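Local coordinates for protein phosphoserine phosphatase RsbX (Bacillus subtilis, PDB 3W45) that dephosphorylates the phosphoserine of RsbS and thereby acts as a negative regulator of the stress sigma factor sigma-B, at residues V110-H115 / F151-D156. Sequence-based numbering, arbitrary orientation.
Sequences VRFILH and FIIHTD. With CO (cobalt (II) ion), chain C.
R111 pairs with H154 and I113 with I152 as two antiparallel hydrogen-bonded pairs, four N-H...O=C bonds joining strands 111-115 and 151-154, whose axes come within 4.8 Å at 175°. They are neighbouring strands of one of the two antiparallel sheets in the PPM (PP2C-type) phosphatase beta-sandwich. F112, L114, F151 and I153 lie on its inner face, a filling of large apolar side chains; F112 and F151 touch strand 88-96, and I153 touches strand 37-45. The F112 ring, with CG anti to its backbone N (chi1 174°), lies across its non-hydrogen-bonded partner I153, CD1 on CG1 at 3.6 Å, and reaches diagonally to F151 CB with CE1 at 3.7 Å. Its plane stands at 68° to that of F151. V110, beta-branched and compact, extends this layer by setting CG1 against I153 CG2.

On the other face I113 and I152 lie side by side, CD1 against CG2 at 3.7 Å, their branched apolar chains packing against I163 of helix 163-169, I113 also against L167. H154 suits its place because an imidazole offers both a face and an in-plane N-H. R111 CB sits over that face, toward the rim, in a CH-pi contact 4.0 Å from the ring centroid, with CG near CE1. The arginine chain then bends at chi2 and chi3, and NH2 is hydrogen-bonded to P124 O. The nearly straight bond from H154 ND1 to T155 O helps set the ring's rotation, although the donor stands above the carbonyl plane.

Past the strand end the chain reaches the metal centre, where a carboxylate is the natural ligand for a divalent cation. D156 shares the cobalt with D44 and D189: OD1 binds the metal at 2.0 Å, while OD2, also held by N109 ND2, accepts a hydrogen bond of 2.6 Å from the O of a cobalt-bound water.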
loop_
_atom_site.group_PDB
_atom_site.type_symbol
_atom_site.label_atom_id
_atom_site.label_comp_id
_atom_site.label_asym_id
_atom_site.label_seq_id
_atom_site.Cartn_x
_atom_site.Cartn_y
_atom_site.Cartn_z
ATOM N N VAL A 110 -1.979 -4.895 6.094
ATOM C CA VAL A 110 -1.338 -4.419 4.884
ATOM C C VAL A 110 -0.051 -3.744 5.343
ATOM O O VAL A 110 -0.098 -2.787 6.114
ATOM C CB VAL A 110 -2.239 -3.441 4.145
ATOM C CG1 VAL A 110 -1.539 -2.898 2.905
ATOM C CG2 VAL A 110 -3.489 -4.164 3.752
ATOM N N ARG A 111 1.085 -4.232 4.876
ATOM C CA ARG A 111 2.381 -3.778 5.419
ATOM C C ARG A 111 3.053 -2.695 4.565
ATOM O O ARG A 111 2.895 -2.679 3.342
ATOM C CB ARG A 111 3.364 -4.980 5.553
ATOM C CG ARG A 111 2.826 -6.180 6.416
ATOM C CD ARG A 111 2.443 -5.746 7.828
ATOM N NE ARG A 111 3.601 -5.268 8.602
ATOM C CZ ARG A 111 4.410 -6.061 9.307
ATOM N NH1 ARG A 111 4.192 -7.373 9.369
ATOM N NH2 ARG A 111 5.448 -5.551 9.950
ATOM N N PHE A 112 3.879 -1.875 5.207
ATOM C CA PHE A 112 4.650 -0.832 4.527
ATOM C C PHE A 112 6.078 -0.920 5.054
ATOM O O PHE A 112 6.263 -0.988 6.254
ATOM C CB PHE A 112 4.062 0.511 4.941
ATOM C CG PHE A 112 4.817 1.730 4.463
ATOM C CD1 PHE A 112 5.277 1.844 3.158
ATOM C CD2 PHE A 112 5.040 2.805 5.341
ATOM C CE1 PHE A 112 5.960 3.018 2.744
ATOM C CE2 PHE A 112 5.706 3.969 4.919
ATOM C CZ PHE A 112 6.159 4.069 3.633
ATOM N N ILE A 113 7.063 -0.910 4.167
ATOM C CA ILE A 113 8.468 -0.915 4.557
ATOM C C ILE A 113 9.125 0.133 3.680
ATOM O O ILE A 113 8.930 0.124 2.455
ATOM C CB ILE A 113 9.162 -2.284 4.267
ATOM C CG1 ILE A 113 8.446 -3.450 4.992
ATOM C CG2 ILE A 113 10.637 -2.236 4.751
ATOM C CD1 ILE A 113 7.260 -4.091 4.255
ATOM N N LEU A 114 9.863 1.057 4.302
ATOM C CA LEU A 114 10.621 2.069 3.529
ATOM C C LEU A 114 12.100 1.919 3.913
ATOM O O LEU A 114 12.436 1.938 5.100
ATOM C CB LEU A 114 10.095 3.488 3.779
ATOM C CG LEU A 114 10.770 4.590 2.927
ATOM C CD1 LEU A 114 9.831 5.703 2.556
ATOM C CD2 LEU A 114 12.035 5.128 3.615
ATOM N N HIS A 115 12.938 1.679 2.922
ATOM C CA HIS A 115 14.345 1.453 3.154
ATOM C C HIS A 115 15.112 2.677 2.700
ATOM O O HIS A 115 14.953 3.137 1.575
ATOM C CB HIS A 115 14.808 0.238 2.348
ATOM C CG HIS A 115 16.291 -0.024 2.446
ATOM N ND1 HIS A 115 16.871 -0.609 3.553
ATOM C CD2 HIS A 115 17.306 0.284 1.603
ATOM C CE1 HIS A 115 18.182 -0.671 3.380
ATOM N NE2 HIS A 115 18.472 -0.130 2.210
ATOM N N PHE A 151 10.531 1.786 -1.317
ATOM C CA PHE A 151 9.488 1.276 -0.372
ATOM C C PHE A 151 8.590 0.262 -1.033
ATOM O O PHE A 151 8.516 0.194 -2.257
ATOM C CB PHE A 151 8.640 2.435 0.229
ATOM C CG PHE A 151 7.762 3.162 -0.766
ATOM C CD1 PHE A 151 6.501 2.659 -1.125
ATOM C CD2 PHE A 151 8.196 4.359 -1.343
ATOM C CE1 PHE A 151 5.705 3.338 -2.029
ATOM C CE2 PHE A 151 7.404 5.048 -2.258
ATOM C CZ PHE A 151 6.170 4.528 -2.608
ATOM N N ILE A 152 7.877 -0.488 -0.216
ATOM C CA ILE A 152 6.822 -1.371 -0.733
ATOM C C ILE A 152 5.629 -1.242 0.217
ATOM O O ILE A 152 5.804 -1.133 1.428
ATOM C CB ILE A 152 7.294 -2.851 -0.797
ATOM C CG1 ILE A 152 6.176 -3.743 -1.375
ATOM C CG2 ILE A 152 7.758 -3.382 0.614
ATOM C CD1 ILE A 152 6.690 -5.143 -1.821
ATOM N N ILE A 153 4.427 -1.292 -0.351
ATOM C CA ILE A 153 3.222 -1.526 0.393
ATOM C C ILE A 153 2.630 -2.806 -0.135
ATOM O O ILE A 153 2.446 -2.924 -1.322
ATOM C CB ILE A 153 2.191 -0.394 0.241
ATOM C CG1 ILE A 153 2.834 0.909 0.685
ATOM C CG2 ILE A 153 0.915 -0.744 1.034
ATOM C CD1 ILE A 153 1.925 2.110 0.471
ATOM N N HIS A 154 2.339 -3.758 0.741
ATOM C CA HIS A 154 1.800 -5.031 0.268
ATOM C C HIS A 154 0.704 -5.681 1.124
ATOM O O HIS A 154 0.684 -5.568 2.365
ATOM C CB HIS A 154 2.952 -6.017 0.026
ATOM C CG HIS A 154 3.566 -6.571 1.268
ATOM N ND1 HIS A 154 2.998 -7.607 1.977
ATOM C CD2 HIS A 154 4.729 -6.276 1.898
ATOM C CE1 HIS A 154 3.766 -7.903 3.012
ATOM N NE2 HIS A 154 4.828 -7.114 2.984
ATOM N N THR A 155 -0.187 -6.391 0.452
ATOM C CA THR A 155 -1.187 -7.204 1.194
ATOM C C THR A 155 -0.602 -8.513 1.717
ATOM O O THR A 155 0.504 -8.910 1.350
ATOM C CB THR A 155 -2.421 -7.513 0.367
ATOM O OG1 THR A 155 -2.057 -8.205 -0.844
ATOM C CG2 THR A 155 -3.177 -6.224 0.007
ATOM N N ASP A 156 -1.361 -9.188 2.564
ATOM C CA ASP A 156 -0.881 -10.440 3.189
ATOM C C ASP A 156 -0.697 -11.597 2.212
ATOM O O ASP A 156 -0.107 -12.599 2.591
ATOM C CB ASP A 156 -1.781 -10.849 4.375
ATOM C CG ASP A 156 -3.216 -11.168 3.945
ATOM O OD1 ASP A 156 -3.539 -11.041 2.729
ATOM O OD2 ASP A 156 -4.039 -11.477 4.821
HETATM CO CO CO C . -5.297 -11.159 1.749
HETATM O O HOH W 1 -6.190 -12.092 3.490
HETATM O O HOH W 2 -7.243 -11.676 0.857
HETATM O O HOH W 3 -4.646 -10.323 0.028
#